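Local atomic coordinates of chromosomal replication initiator protein dnaA (Aquifex aeolicus, PDB entry 1L8Q), a protein that binds the bacterial replication origin in its ATP-bound form and starts chromosomal replication, joining an AAA+ nucleotide-binding domain to a helical domain thought to bind double-stranded DNA. Residues F124-Y128 against S154-G158; K229-I233 against C268-A274. All blocks are in the same frame, centred on the assembly; numbering follows the deposited sequence.

Interaction 1: residues F124-Y128 against S154-G158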
loop_
_atom_site.group_PDB
_atom_site.type_symbol
_atom_site.label_atom_id
_atom_site.label_comp_id
_atom_site.label_asym_id
_atom_site.label_seq_id
_atom_site.Cartn_x
_atom_site.Cartn_y
_atom_site.Cartn_z
ATOM N N PHE A 124 9.979 0.427 24.807
ATOM C CA PHE A 124 8.714 1.153 24.912
ATOM C C PHE A 124 8.447 1.638 26.371
ATOM O O PHE A 124 8.235 2.845 26.613
ATOM C CB PHE A 124 7.572 0.252 24.436
ATOM C CG PHE A 124 6.241 0.935 24.371
ATOM C CD1 PHE A 124 5.700 1.314 23.149
ATOM C CD2 PHE A 124 5.519 1.180 25.521
ATOM C CE1 PHE A 124 4.479 1.925 23.078
ATOM C CE2 PHE A 124 4.279 1.807 25.459
ATOM C CZ PHE A 124 3.756 2.171 24.243
ATOM N N ASN A 125 8.458 0.700 27.328
ATOM C CA ASN A 125 8.276 1.051 28.733
ATOM C C ASN A 125 9.222 2.167 29.194
ATOM O O ASN A 125 8.800 3.127 29.840
ATOM C CB ASN A 125 8.488 -0.171 29.621
ATOM C CG ASN A 125 7.210 -0.735 30.138
ATOM O OD1 ASN A 125 6.960 -0.741 31.358
ATOM N ND2 ASN A 125 6.366 -1.223 29.222
ATOM N N THR A 126 10.505 2.022 28.880
ATOM C CA THR A 126 11.494 2.990 29.323
ATOM C C THR A 126 11.140 4.372 28.807
ATOM O O THR A 126 10.992 5.319 29.581
ATOM C CB THR A 126 12.914 2.604 28.837
ATOM O OG1 THR A 126 13.358 1.431 29.520
ATOM C CG2 THR A 126 13.914 3.653 29.256
ATOM N N LEU A 127 11.013 4.494 27.494
ATOM C CA LEU A 127 10.674 5.774 26.922
ATOM C C LEU A 127 9.388 6.280 27.564
ATOM O O LEU A 127 9.258 7.467 27.884
ATOM C CB LEU A 127 10.512 5.661 25.424
ATOM C CG LEU A 127 11.798 5.319 24.675
ATOM C CD1 LEU A 127 11.551 5.259 23.193
ATOM C CD2 LEU A 127 12.894 6.329 24.988
ATOM N N TYR A 128 8.452 5.366 27.789
ATOM C CA TYR A 128 7.160 5.734 28.340
ATOM C C TYR A 128 7.273 6.288 29.778
ATOM O O TYR A 128 6.722 7.352 30.090
ATOM C CB TYR A 128 6.198 4.545 28.263
ATOM C CG TYR A 128 4.803 4.867 28.684
ATOM C CD1 TYR A 128 3.887 5.375 27.777
ATOM C CD2 TYR A 128 4.388 4.656 29.983
ATOM C CE1 TYR A 128 2.608 5.673 28.152
ATOM C CE2 TYR A 128 3.119 4.956 30.365
ATOM C CZ TYR A 128 2.228 5.468 29.440
ATOM O OH TYR A 128 0.939 5.767 29.822
ATOM N N SER A 154 -2.177 -3.931 24.130
ATOM C CA SER A 154 -2.886 -3.122 25.128
ATOM C C SER A 154 -2.182 -1.797 25.228
ATOM O O SER A 154 -2.805 -0.736 25.129
ATOM C CB SER A 154 -2.926 -3.776 26.502
ATOM O OG SER A 154 -2.268 -5.016 26.476
ATOM N N ARG A 155 -0.868 -1.851 25.386
ATOM C CA ARG A 155 -0.098 -0.634 25.483
ATOM C C ARG A 155 -0.441 0.331 24.341
ATOM O O ARG A 155 -0.728 1.497 24.576
ATOM C CB ARG A 155 1.398 -0.937 25.553
ATOM C CG ARG A 155 1.809 -1.563 26.868
ATOM C CD ARG A 155 2.328 -0.565 27.881
ATOM N NE ARG A 155 2.760 -1.191 29.127
ATOM C CZ ARG A 155 3.602 -0.614 29.975
ATOM N NH1 ARG A 155 4.088 0.596 29.690
ATOM N NH2 ARG A 155 3.957 -1.232 31.106
ATOM N N PHE A 156 -0.437 -0.154 23.109
ATOM C CA PHE A 156 -0.760 0.721 22.007
ATOM C C PHE A 156 -2.153 1.297 22.271
ATOM O O PHE A 156 -2.434 2.468 22.010
ATOM C CB PHE A 156 -0.790 -0.049 20.678
ATOM C CG PHE A 156 0.517 -0.717 20.305
ATOM C CD1 PHE A 156 1.706 -0.366 20.917
ATOM C CD2 PHE A 156 0.541 -1.701 19.328
ATOM C CE1 PHE A 156 2.898 -0.977 20.555
ATOM C CE2 PHE A 156 1.730 -2.310 18.962
ATOM C CZ PHE A 156 2.912 -1.950 19.577
ATOM N N GLU A 157 -3.035 0.475 22.800
ATOM C CA GLU A 157 -4.391 0.913 22.928
ATOM C C GLU A 157 -4.601 1.890 24.060
ATOM O O GLU A 157 -5.675 2.499 24.185
ATOM C CB GLU A 157 -5.338 -0.266 22.965
ATOM C CG GLU A 157 -5.752 -0.673 21.572
ATOM C CD GLU A 157 -6.365 -2.041 21.511
ATOM O OE1 GLU A 157 -6.738 -2.572 22.581
ATOM O OE2 GLU A 157 -6.474 -2.589 20.385
ATOM N N GLY A 158 -3.559 2.079 24.857
ATOM C CA GLY A 158 -3.610 3.044 25.920
ATOM C C GLY A 158 -3.360 4.434 25.373
ATOM O O GLY A 158 -3.599 5.439 26.034
#
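Two helices of the AAA+ domain meet here, 114-129 and 150-157. Both belong to the P-loop NTPase fold. The closest CA atoms, of Phe124 and Arg155, are 9.0 Å apart. Phe124 and Tyr128 lie one helical turn apart, and both are in the t rotamer. Their CA-to-CB bonds both point toward 154-158, and the rings extend into the gap. Phe124 sits deeper, with CE1 4.2 Å from CE1 of Phe156, whose m rotamer swings the ring back although its CB points away. That ring also meets Phe41 of sheet strand 40-43. Arg155 crosses the gap nearer the surface. Its CD packs 3.9 Å from Phe124 CE2, and its guanidinium makes at most a weak, long cation-pi contact with the Tyr128 ring. Asn125 has an off-well chi1 of -104° and lays ND2 over one guanidinium face, 2.9 Å from Arg155 CZ. Both groups are donors, so this close approach gives no hydrogen bond. A weak one runs instead from Arg155 NH2 to Asn125 OD1, 3.1 Å.

Interaction 2: residues K229-I233 against C268-A274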
loop_
_atom_site.group_PDB
_atom_site.type_symbol
_atom_site.label_atom_id
_atom_site.label_comp_id
_atom_site.label_asym_id
_atom_site.label_seq_id
_atom_site.Cartn_x
_atom_site.Cartn_y
_atom_site.Cartn_z
ATOM N N LYS A 229 -7.404 -5.709 -26.679
ATOM C CA LYS A 229 -6.881 -7.057 -26.585
ATOM C C LYS A 229 -7.644 -7.871 -25.544
ATOM O O LYS A 229 -7.967 -9.026 -25.778
ATOM C CB LYS A 229 -5.387 -7.044 -26.299
ATOM C CG LYS A 229 -4.544 -6.700 -27.505
ATOM C CD LYS A 229 -3.064 -6.907 -27.188
ATOM C CE LYS A 229 -2.184 -6.547 -28.365
ATOM N NZ LYS A 229 -1.552 -5.262 -28.131
ATOM N N LEU A 230 -7.947 -7.250 -24.407
ATOM C CA LEU A 230 -8.704 -7.912 -23.362
ATOM C C LEU A 230 -10.066 -8.350 -23.889
ATOM O O LEU A 230 -10.625 -9.347 -23.448
ATOM C CB LEU A 230 -8.888 -6.992 -22.164
ATOM C CG LEU A 230 -7.657 -6.816 -21.302
ATOM C CD1 LEU A 230 -8.085 -6.472 -19.880
ATOM C CD2 LEU A 230 -6.807 -8.080 -21.334
HETATM N N MSE A 231 -10.601 -7.596 -24.830
HETATM C CA MSE A 231 -11.877 -7.950 -25.408
HETATM C C MSE A 231 -11.665 -9.111 -26.369
HETATM O O MSE A 231 -12.510 -10.012 -26.474
HETATM C CB MSE A 231 -12.495 -6.742 -26.121
HETATM C CG MSE A 231 -13.893 -6.967 -26.686
HETATM SE SE MSE A 231 -15.292 -7.214 -25.326
HETATM C CE MSE A 231 -14.380 -6.333 -23.770
ATOM N N GLN A 232 -10.525 -9.102 -27.051
ATOM C CA GLN A 232 -10.181 -10.181 -27.962
ATOM C C GLN A 232 -10.100 -11.484 -27.186
ATOM O O GLN A 232 -10.495 -12.532 -27.684
ATOM C CB GLN A 232 -8.852 -9.905 -28.658
ATOM C CG GLN A 232 -8.955 -9.114 -29.947
ATOM C CD GLN A 232 -7.608 -8.985 -30.646
ATOM O OE1 GLN A 232 -6.862 -8.032 -30.406
ATOM N NE2 GLN A 232 -7.286 -9.951 -31.498
ATOM N N ILE A 233 -9.597 -11.416 -25.957
ATOM C CA ILE A 233 -9.511 -12.607 -25.126
ATOM C C ILE A 233 -10.905 -13.107 -24.749
ATOM O O ILE A 233 -11.150 -14.310 -24.697
ATOM C CB ILE A 233 -8.639 -12.357 -23.891
ATOM C CG1 ILE A 233 -7.162 -12.485 -24.272
ATOM C CG2 ILE A 233 -8.975 -13.345 -22.801
ATOM C CD1 ILE A 233 -6.215 -12.191 -23.159
ATOM N N CYS A 268 -6.799 -12.872 -19.073
ATOM C CA CYS A 268 -6.512 -11.445 -19.111
ATOM C C CYS A 268 -5.386 -11.172 -18.154
ATOM O O CYS A 268 -4.464 -10.416 -18.461
ATOM C CB CYS A 268 -7.736 -10.629 -18.703
ATOM S SG CYS A 268 -8.913 -10.303 -20.037
ATOM N N ARG A 269 -5.451 -11.802 -16.991
ATOM C CA ARG A 269 -4.418 -11.620 -15.988
ATOM C C ARG A 269 -3.108 -12.248 -16.432
ATOM O O ARG A 269 -2.082 -11.594 -16.451
ATOM C CB ARG A 269 -4.855 -12.207 -14.634
ATOM C CG ARG A 269 -3.854 -12.003 -13.505
ATOM C CD ARG A 269 -3.481 -10.550 -13.234
ATOM N NE ARG A 269 -3.064 -10.363 -11.851
ATOM C CZ ARG A 269 -2.424 -9.297 -11.392
ATOM N NH1 ARG A 269 -2.112 -8.297 -12.211
ATOM N NH2 ARG A 269 -2.093 -9.229 -10.108
ATOM N N LYS A 270 -3.155 -13.509 -16.833
ATOM C CA LYS A 270 -1.920 -14.234 -17.105
ATOM C C LYS A 270 -1.329 -14.018 -18.500
ATOM O O LYS A 270 -0.103 -14.013 -18.668
ATOM C CB LYS A 270 -2.098 -15.724 -16.801
ATOM C CG LYS A 270 -2.413 -16.014 -15.330
ATOM C CD LYS A 270 -1.282 -15.539 -14.411
ATOM C CE LYS A 270 -1.343 -16.222 -13.050
ATOM N NZ LYS A 270 -0.026 -16.172 -12.352
ATOM N N VAL A 271 -2.193 -13.834 -19.492
ATOM C CA VAL A 271 -1.722 -13.691 -20.860
ATOM C C VAL A 271 -1.403 -12.246 -21.276
ATOM O O VAL A 271 -0.426 -12.004 -21.960
ATOM C CB VAL A 271 -2.692 -14.332 -21.863
ATOM C CG1 VAL A 271 -2.292 -13.994 -23.280
ATOM C CG2 VAL A 271 -2.732 -15.842 -21.664
ATOM N N CYS A 272 -2.218 -11.291 -20.843
ATOM C CA CYS A 272 -1.983 -9.897 -21.198
ATOM C C CYS A 272 -1.426 -9.041 -20.071
ATOM O O CYS A 272 -1.220 -7.844 -20.258
ATOM C CB CYS A 272 -3.248 -9.252 -21.748
ATOM S SG CYS A 272 -3.761 -9.902 -23.346
ATOM N N SER A 273 -1.180 -9.644 -18.909
ATOM C CA SER A 273 -0.610 -8.900 -17.780
ATOM C C SER A 273 -1.449 -7.693 -17.404
ATOM O O SER A 273 -0.915 -6.626 -17.150
ATOM C CB SER A 273 0.805 -8.433 -18.109
ATOM O OG SER A 273 1.710 -9.523 -18.061
ATOM N N ALA A 274 -2.764 -7.860 -17.395
ATOM C CA ALA A 274 -3.656 -6.781 -17.021
ATOM C C ALA A 274 -3.845 -6.752 -15.519
ATOM O O ALA A 274 -3.967 -7.787 -14.875
ATOM C CB ALA A 274 -4.981 -6.931 -17.714
#
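Leu230 lays its side chain across the last turn of helix 258-272. Its CD2 is 3.3 Å from Cys268 SG and 3.8 Å from Cys272 CB, while CD1 touches Ala274 CB at 3.8 Å. One turn on, Ile233 covers the neighbouring part of the same surface. Its CD1 lies 3.4 Å from Cys272 SG and 4.3 Å from Val271 CG1. The axes of segments 229-233 and 268-272 cross at 117° and come within 10.6 Å, so a short patch of helix 216-241 takes part. Ser273 has positive phi and ends the helical path. The chain then turns back, and Ala274 N bonds to Cys268 O at 3.2 Å, which brings the Ala274 methyl beside Leu230. This is part of the helical core of domain IV, the DnaA helix-turn-helix domain. Helix 276-282 adds Ile279 and Ala282 to it, and Ile323 of the C-terminal helix covers Ile233. Methyl groups and cysteine sulphurs make the contact, so shape fit and exclusion of water hold it, with no polar pairing between the segments.

In the fold
Interaction 1 and interaction 2 belong to different domains and do not touch. Their centres are 50 Å apart, with nearest atoms about 30 Å apart, on opposite sides of the chain's centre. They follow one another in sequence: 124-128 with 154-158 is complete before 229-233 begins. Interaction 1 ties helices of the AAA+ domain, which holds ADP and magnesium. The Phe156 side chain is about 11 Å from that of Asp106, a magnesium-binding residue, and about 10 Å from that of Thr116, which binds single-stranded DNA. Interaction 2 lies away from the annotated sites, within the domain thought to bind double-stranded DNA. Helix 216-241 carries its first segment and starts that domain.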